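Local atomic coordinates of RagA protein (Porphyromonas gingivalis, PDB entry 6SLN), a protein that probably imports oligopeptides across the outer membrane as the TonB-dependent barrel of the RagAB transporter, working together with the lipoprotein RagB. Residues A[567-573]-A[591-597]; A[197-201]-A[639-643]. The contacts are given in a common frame with arbitrary orientation. Residue numbers count along the deposited sequence, not the author numbering.

Interaction 1: residues A[567-573]-A[591-597]; sequences YAYLSFF and RNDQSSR. With LMT (dodecyl-beta-D-maltoside), chain Q.
A very short hydrogen bond, Ser571 OG to Asp593 OD1 at 2.3 Å, joins strand segments 567-573 and 591-595 on the face shared with Tyr569 and Phe573. Asp593 (chi1 m) also holds Arg591 in a salt bridge, NH1 to OD1 2.6 Å. Both strands are extended and run antiparallel at 176°, their axes 4.6 Å apart. Leu570–Gln594 (N to O 3.1 Å, O to N 3.0 Å) and Phe572–Asn592 (N to O 3.0 Å, O to N 2.7 Å) are hydrogen-bonded pairs; Tyr569–Ser595, Ser571–Asp593 and Phe573–Arg591 alternate with them as non-hydrogen-bonded pairs. Ser596 N reaches Ala568 O (3.0 Å), but Ser596 (phi/psi -54/-23, chi1 p) breaks from the strand, which lets its OG take the Ala568 N proton (2.5 Å); Arg597 N to Ser595 OG, 2.9 Å, makes an ST turn. Arg597 CZ lies 4.2 Å from the Tyr567 ring centroid, a cation-pi contact over the face; its NE bonds Asn646 OD1 and its NH1, weakly, Tyr569 OH (3.0 Å), whose stronger partner is Ser642 OG. On the other face, Gln594 grips the maltoside detergent, NE2 to O2' and OE1 to O3' both 2.6 Å, Phe572 CZ lies 3.7 Å from its alkyl C2, and Leu570 touches a bound phospholipid. Water 1 accepts from Gln594 NE2 (2.8 Å) and lies 2.5 Å from Asn592 OD1 and 3.1 Å from Leu570 O; Asn592 ND2 bonds Ser604 OG. Side chains alternating between barrel interior and an outer face meeting detergent, lipid and RagB characterise a transmembrane beta-barrel hairpin. Strand 515-540 pairs with 561-580, and strand 604-614 with 584-595.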
loop_
_atom_site.group_PDB
_atom_site.type_symbol
_atom_site.label_atom_id
_atom_site.label_comp_id
_atom_site.label_asym_id
_atom_site.label_seq_id
_atom_site.Cartn_x
_atom_site.Cartn_y
_atom_site.Cartn_z
ATOM N N TYR A 567 -0.827 -9.968 -19.309
ATOM C CA TYR A 567 -0.994 -10.443 -20.665
ATOM C C TYR A 567 0.070 -11.497 -20.900
ATOM O O TYR A 567 1.027 -11.625 -20.130
ATOM C CB TYR A 567 -0.913 -9.298 -21.693
ATOM C CG TYR A 567 0.437 -8.611 -21.845
ATOM C CD1 TYR A 567 1.485 -9.212 -22.538
ATOM C CD2 TYR A 567 0.653 -7.337 -21.321
ATOM C CE1 TYR A 567 2.728 -8.560 -22.684
ATOM C CE2 TYR A 567 1.889 -6.684 -21.462
ATOM C CZ TYR A 567 2.912 -7.302 -22.140
ATOM O OH TYR A 567 4.110 -6.663 -22.283
ATOM N N ALA A 568 -0.114 -12.256 -21.974
ATOM C CA ALA A 568 0.897 -13.210 -22.391
ATOM C C ALA A 568 0.787 -13.422 -23.893
ATOM O O ALA A 568 -0.233 -13.107 -24.523
ATOM C CB ALA A 568 0.767 -14.535 -21.628
ATOM N N TYR A 569 1.871 -13.937 -24.460
ATOM C CA TYR A 569 1.928 -14.301 -25.863
ATOM C C TYR A 569 2.607 -15.655 -25.964
ATOM O O TYR A 569 3.508 -15.969 -25.177
ATOM C CB TYR A 569 2.717 -13.284 -26.693
ATOM C CG TYR A 569 2.013 -11.983 -26.984
ATOM C CD1 TYR A 569 1.129 -11.871 -28.052
ATOM C CD2 TYR A 569 2.263 -10.847 -26.212
ATOM C CE1 TYR A 569 0.501 -10.666 -28.331
ATOM C CE2 TYR A 569 1.631 -9.639 -26.476
ATOM C CZ TYR A 569 0.752 -9.556 -27.536
ATOM O OH TYR A 569 0.124 -8.358 -27.811
ATOM N N LEU A 570 2.165 -16.455 -26.937
ATOM C CA LEU A 570 2.806 -17.719 -27.284
ATOM C C LEU A 570 3.054 -17.733 -28.779
ATOM O O LEU A 570 2.152 -17.410 -29.561
ATOM C CB LEU A 570 1.957 -18.933 -26.892
ATOM C CG LEU A 570 2.642 -20.275 -27.205
ATOM C CD1 LEU A 570 3.929 -20.492 -26.366
ATOM C CD2 LEU A 570 1.666 -21.417 -27.015
ATOM N N SER A 571 4.260 -18.132 -29.176
ATOM C CA SER A 571 4.697 -17.979 -30.553
ATOM C C SER A 571 5.428 -19.222 -31.029
ATOM O O SER A 571 6.206 -19.821 -30.282
ATOM C CB SER A 571 5.610 -16.762 -30.683
ATOM O OG SER A 571 4.858 -15.614 -30.997
ATOM N N PHE A 572 5.171 -19.607 -32.278
ATOM C CA PHE A 572 5.962 -20.620 -32.961
ATOM C C PHE A 572 6.310 -20.061 -34.320
ATOM O O PHE A 572 5.425 -19.561 -35.025
ATOM C CB PHE A 572 5.206 -21.937 -33.090
ATOM C CG PHE A 572 4.769 -22.513 -31.769
ATOM C CD1 PHE A 572 5.674 -23.155 -30.949
ATOM C CD2 PHE A 572 3.453 -22.410 -31.351
ATOM C CE1 PHE A 572 5.279 -23.685 -29.732
ATOM C CE2 PHE A 572 3.051 -22.934 -30.139
ATOM C CZ PHE A 572 3.971 -23.571 -29.323
ATOM N N PHE A 573 7.593 -20.085 -34.673
ATOM C CA PHE A 573 7.997 -19.384 -35.881
ATOM C C PHE A 573 9.093 -20.140 -36.613
ATOM O O PHE A 573 9.774 -21.004 -36.057
ATOM C CB PHE A 573 8.445 -17.951 -35.590
ATOM C CG PHE A 573 9.599 -17.826 -34.618
ATOM C CD1 PHE A 573 9.373 -17.784 -33.246
ATOM C CD2 PHE A 573 10.911 -17.666 -35.080
ATOM C CE1 PHE A 573 10.439 -17.623 -32.352
ATOM C CE2 PHE A 573 11.991 -17.503 -34.184
ATOM C CZ PHE A 573 11.754 -17.480 -32.829
ATOM N N ARG A 591 4.871 -18.269 -39.295
ATOM C CA ARG A 591 4.845 -18.187 -37.844
ATOM C C ARG A 591 3.394 -18.185 -37.392
ATOM O O ARG A 591 2.486 -17.860 -38.164
ATOM C CB ARG A 591 5.551 -16.929 -37.351
ATOM C CG ARG A 591 4.741 -15.692 -37.701
ATOM C CD ARG A 591 4.962 -14.562 -36.730
ATOM N NE ARG A 591 6.345 -14.550 -36.298
ATOM C CZ ARG A 591 6.705 -14.474 -35.035
ATOM N NH1 ARG A 591 5.769 -14.382 -34.106
ATOM N NH2 ARG A 591 7.991 -14.478 -34.714
ATOM N N ASN A 592 3.184 -18.545 -36.128
ATOM C CA ASN A 592 1.859 -18.502 -35.540
ATOM C C ASN A 592 1.953 -17.831 -34.184
ATOM O O ASN A 592 2.883 -18.098 -33.417
ATOM C CB ASN A 592 1.260 -19.895 -35.390
ATOM C CG ASN A 592 -0.021 -19.892 -34.584
ATOM O OD1 ASN A 592 0.008 -19.980 -33.364
ATOM N ND2 ASN A 592 -1.149 -19.774 -35.263
ATOM N N ASP A 593 0.975 -16.973 -33.895
ATOM C CA ASP A 593 0.953 -16.148 -32.692
ATOM C C ASP A 593 -0.405 -16.262 -32.021
ATOM O O ASP A 593 -1.443 -16.171 -32.688
ATOM C CB ASP A 593 1.228 -14.672 -33.015
ATOM C CG ASP A 593 2.643 -14.429 -33.462
ATOM O OD1 ASP A 593 3.546 -14.984 -32.811
ATOM O OD2 ASP A 593 2.856 -13.690 -34.451
ATOM N N GLN A 594 -0.398 -16.442 -30.704
ATOM C CA GLN A 594 -1.606 -16.386 -29.901
ATOM C C GLN A 594 -1.401 -15.374 -28.776
ATOM O O GLN A 594 -0.283 -15.192 -28.286
ATOM C CB GLN A 594 -1.960 -17.785 -29.344
ATOM C CG GLN A 594 -1.634 -18.947 -30.286
ATOM C CD GLN A 594 -1.676 -20.318 -29.589
ATOM O OE1 GLN A 594 -2.664 -20.669 -28.929
ATOM N NE2 GLN A 594 -0.605 -21.096 -29.745
ATOM N N SER A 595 -2.484 -14.710 -28.361
ATOM C CA SER A 595 -2.359 -13.636 -27.384
ATOM C C SER A 595 -3.487 -13.690 -26.369
ATOM O O SER A 595 -4.652 -13.874 -26.734
ATOM C CB SER A 595 -2.368 -12.256 -28.045
ATOM O OG SER A 595 -2.698 -11.237 -27.107
ATOM N N SER A 596 -3.129 -13.494 -25.095
ATOM C CA SER A 596 -4.111 -13.376 -24.022
ATOM C C SER A 596 -5.157 -12.301 -24.291
ATOM O O SER A 596 -6.245 -12.346 -23.699
ATOM C CB SER A 596 -3.391 -13.054 -22.713
ATOM O OG SER A 596 -2.430 -12.021 -22.891
ATOM N N ARG A 597 -4.833 -11.327 -25.152
ATOM C CA ARG A 597 -5.652 -10.147 -25.403
ATOM C C ARG A 597 -6.876 -10.449 -26.264
ATOM O O ARG A 597 -7.718 -9.565 -26.455
ATOM C CB ARG A 597 -4.773 -9.065 -26.049
ATOM C CG ARG A 597 -3.543 -8.670 -25.177
ATOM C CD ARG A 597 -2.985 -7.289 -25.551
ATOM N NE ARG A 597 -2.267 -6.578 -24.490
ATOM C CZ ARG A 597 -1.036 -6.075 -24.613
ATOM N NH1 ARG A 597 -0.358 -6.219 -25.741
ATOM N NH2 ARG A 597 -0.480 -5.418 -23.606
HETATM C C1B LMT Q . -5.981 -23.540 -26.274
HETATM C C2B LMT Q . -6.614 -22.233 -25.810
HETATM C C3B LMT Q . -6.984 -22.325 -24.329
HETATM C C4B LMT Q . -7.870 -23.556 -24.037
HETATM C C5B LMT Q . -7.192 -24.812 -24.609
HETATM C C6B LMT Q . -8.168 -25.996 -24.503
HETATM O O1B LMT Q . -4.720 -23.589 -25.721
HETATM O O2B LMT Q . -5.661 -21.260 -25.997
HETATM O O3B LMT Q . -7.565 -21.162 -23.896
HETATM O "O4'" LMT Q . -8.031 -23.714 -22.672
HETATM O O5B LMT Q . -6.752 -24.668 -25.950
HETATM O O6B LMT Q . -8.168 -26.559 -23.229
HETATM C "C1'" LMT Q . -0.889 -24.822 -26.682
HETATM C "C2'" LMT Q . -1.711 -24.273 -27.862
HETATM C "C3'" LMT Q . -2.931 -23.463 -27.344
HETATM C "C4'" LMT Q . -3.744 -24.344 -26.384
HETATM C "C5'" LMT Q . -2.745 -24.721 -25.292
HETATM C "C6'" LMT Q . -3.414 -25.348 -24.106
HETATM O "O1'" LMT Q . 0.023 -25.704 -27.177
HETATM O "O2'" LMT Q . -0.896 -23.475 -28.628
HETATM O "O3'" LMT Q . -3.699 -23.042 -28.379
HETATM O "O5'" LMT Q . -1.740 -25.556 -25.806
HETATM O "O6'" LMT Q . -2.476 -25.376 -23.133
HETATM C C1 LMT Q . 1.146 -25.960 -26.366
HETATM C C2 LMT Q . 2.245 -26.226 -27.356
HETATM C C3 LMT Q . 3.077 -27.446 -27.122
HETATM C C4 LMT Q . 4.488 -26.978 -26.887
HETATM C C5 LMT Q . 5.474 -27.941 -27.446
HETATM C C6 LMT Q . 6.550 -27.241 -28.203
HETATM C C7 LMT Q . 7.836 -28.005 -28.065
HETATM C C8 LMT Q . 8.904 -27.321 -28.862
HETATM C C9 LMT Q . 10.313 -27.713 -28.513
HETATM C C10 LMT Q . 10.331 -29.195 -28.216
HETATM O O HOH W 1 1.408 -19.904 -31.248
#

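Interaction 2: residues A[197-201]-A[639-643]; sequences ARAAN and TGNSE
The backbone carbonyl of Ala197 is the main acceptor joining plug loop 197-201 to barrel residues 639-643: Ser642 OG (chi1 p) donates to Ala197 O at 2.9 Å, and Ser642 N adds a weak bond to the same oxygen at 3.5 Å. Ser642 OG also pairs with Tyr569 OH of strand 561-580. Three residues further along, Ala200 N gives Gly640 O a second weak bond at 3.4 Å, and Arg198 CA makes a CA-H...O contact to that carbonyl, also at 3.4 Å. Residues 199-201 form a short 3-10 turn, closed by Asn201 N to Arg198 O at 3.0 Å, which brings the Ala200 methyl against the strand end: CB is 3.2 Å from Thr639 OG1 and 3.3 Å from Gly640 O. Nearest CA pairs are Arg198–Asn641, 4.3 Å, and Ala200–Thr639, 5.0 Å. Beyond Asn641 the chain leaves the strand in an Asx turn, Glu643 N to Asn641 OD1 3.2 Å, and Glu643 meets the extended Arg198 in a salt bridge, NH1 to OE2 2.9 Å. Arg198 NH2 is satisfied by Pro158 O, Asn201 ND2 by Ala157 O and Ser155 O, and Asn641 ND2 by Glu678 and Ser155 O. The contact docks a TonB-dependent receptor plug onto the inside of its barrel. The loop, between plug strands 180-186 and 203-208, rests on the end of barrel strand 627-641, beside strand 678-691.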
loop_
_atom_site.group_PDB
_atom_site.type_symbol
_atom_site.label_atom_id
_atom_site.label_comp_id
_atom_site.label_asym_id
_atom_site.label_seq_id
_atom_site.Cartn_x
_atom_site.Cartn_y
_atom_site.Cartn_z
ATOM N N ALA A 197 4.902 -9.487 -31.363
ATOM C CA ALA A 197 3.773 -8.882 -30.666
ATOM C C ALA A 197 3.128 -7.841 -31.561
ATOM O O ALA A 197 1.894 -7.697 -31.586
ATOM C CB ALA A 197 4.210 -8.264 -29.331
ATOM N N ARG A 198 3.977 -7.168 -32.337
ATOM C CA ARG A 198 3.579 -6.090 -33.220
ATOM C C ARG A 198 4.712 -5.776 -34.192
ATOM O O ARG A 198 5.074 -4.611 -34.378
ATOM C CB ARG A 198 3.167 -4.866 -32.402
ATOM C CG ARG A 198 4.120 -4.480 -31.290
ATOM C CD ARG A 198 3.943 -3.018 -30.957
ATOM N NE ARG A 198 5.081 -2.427 -30.260
ATOM C CZ ARG A 198 5.299 -2.536 -28.952
ATOM N NH1 ARG A 198 4.460 -3.240 -28.200
ATOM N NH2 ARG A 198 6.359 -1.953 -28.394
ATOM N N ALA A 199 5.278 -6.811 -34.824
ATOM C CA ALA A 199 6.194 -6.603 -35.945
ATOM C C ALA A 199 5.603 -5.691 -36.999
ATOM O O ALA A 199 6.348 -5.048 -37.744
ATOM C CB ALA A 199 6.558 -7.931 -36.613
ATOM N N ALA A 200 4.278 -5.636 -37.087
ATOM C CA ALA A 200 3.610 -4.761 -38.031
ATOM C C ALA A 200 4.067 -3.315 -37.908
ATOM O O ALA A 200 3.917 -2.545 -38.865
ATOM C CB ALA A 200 2.103 -4.860 -37.822
ATOM N N ASN A 201 4.620 -2.924 -36.759
ATOM C CA ASN A 201 5.064 -1.554 -36.541
ATOM C C ASN A 201 6.564 -1.380 -36.715
ATOM O O ASN A 201 7.079 -0.265 -36.527
ATOM C CB ASN A 201 4.659 -1.081 -35.152
ATOM C CG ASN A 201 3.171 -1.083 -34.950
ATOM O OD1 ASN A 201 2.395 -1.042 -35.913
ATOM N ND2 ASN A 201 2.755 -1.116 -33.688
ATOM N N THR A 639 2.029 -9.595 -41.063
ATOM C CA THR A 639 2.472 -9.356 -39.700
ATOM C C THR A 639 1.251 -9.009 -38.871
ATOM O O THR A 639 0.290 -8.417 -39.372
ATOM C CB THR A 639 3.481 -8.207 -39.614
ATOM O OG1 THR A 639 2.855 -7.009 -40.089
ATOM C CG2 THR A 639 4.749 -8.494 -40.436
ATOM N N GLY A 640 1.291 -9.373 -37.605
ATOM C CA GLY A 640 0.208 -9.064 -36.705
ATOM C C GLY A 640 0.484 -7.816 -35.891
ATOM O O GLY A 640 1.627 -7.381 -35.743
ATOM N N ASN A 641 -0.601 -7.232 -35.388
ATOM C CA ASN A 641 -0.546 -6.139 -34.441
ATOM C C ASN A 641 -1.607 -6.406 -33.390
ATOM O O ASN A 641 -2.755 -6.712 -33.732
ATOM C CB ASN A 641 -0.776 -4.776 -35.118
ATOM C CG ASN A 641 -0.618 -3.601 -34.131
ATOM O OD1 ASN A 641 -0.210 -3.790 -32.986
ATOM N ND2 ASN A 641 -0.957 -2.409 -34.568
ATOM N N SER A 642 -1.219 -6.305 -32.115
ATOM C CA SER A 642 -2.150 -6.584 -31.027
ATOM C C SER A 642 -1.922 -5.650 -29.850
ATOM O O SER A 642 -2.408 -5.927 -28.742
ATOM C CB SER A 642 -2.027 -8.016 -30.544
ATOM O OG SER A 642 -0.661 -8.352 -30.420
ATOM N N GLU A 643 -1.189 -4.560 -30.062
ATOM C CA GLU A 643 -0.937 -3.600 -28.999
ATOM C C GLU A 643 -2.240 -2.883 -28.680
ATOM O O GLU A 643 -2.493 -1.759 -29.113
ATOM C CB GLU A 643 0.149 -2.611 -29.391
ATOM C CG GLU A 643 1.525 -3.023 -28.967
ATOM C CD GLU A 643 1.552 -3.756 -27.653
ATOM O OE1 GLU A 643 0.968 -3.243 -26.662
ATOM O OE2 GLU A 643 2.167 -4.852 -27.623
#

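Both contacts are buried, their centres 11 Å apart, and both involve the barrel sheet, but interaction 1 stays within it while interaction 2 joins it to the plug. Interaction 1 ties neighbouring strands through a regular backbone ladder, with one face meeting detergent, lipid and RagB; interaction 2 lies closer to the centre of the chain, spans more than 400 residues of sequence, and relies on a salt bridge and scattered, partly weak bonds to backbone carbonyls. They meet where Tyr569 OH lies 2.7 Å from Ser642 OG, a probable hydrogen bond, and where Arg597 NH1 makes a long, weak ion pair with Glu643 OE1 at 3.4 Å. The inward side chains of interaction 1 thus continue into the plug interface.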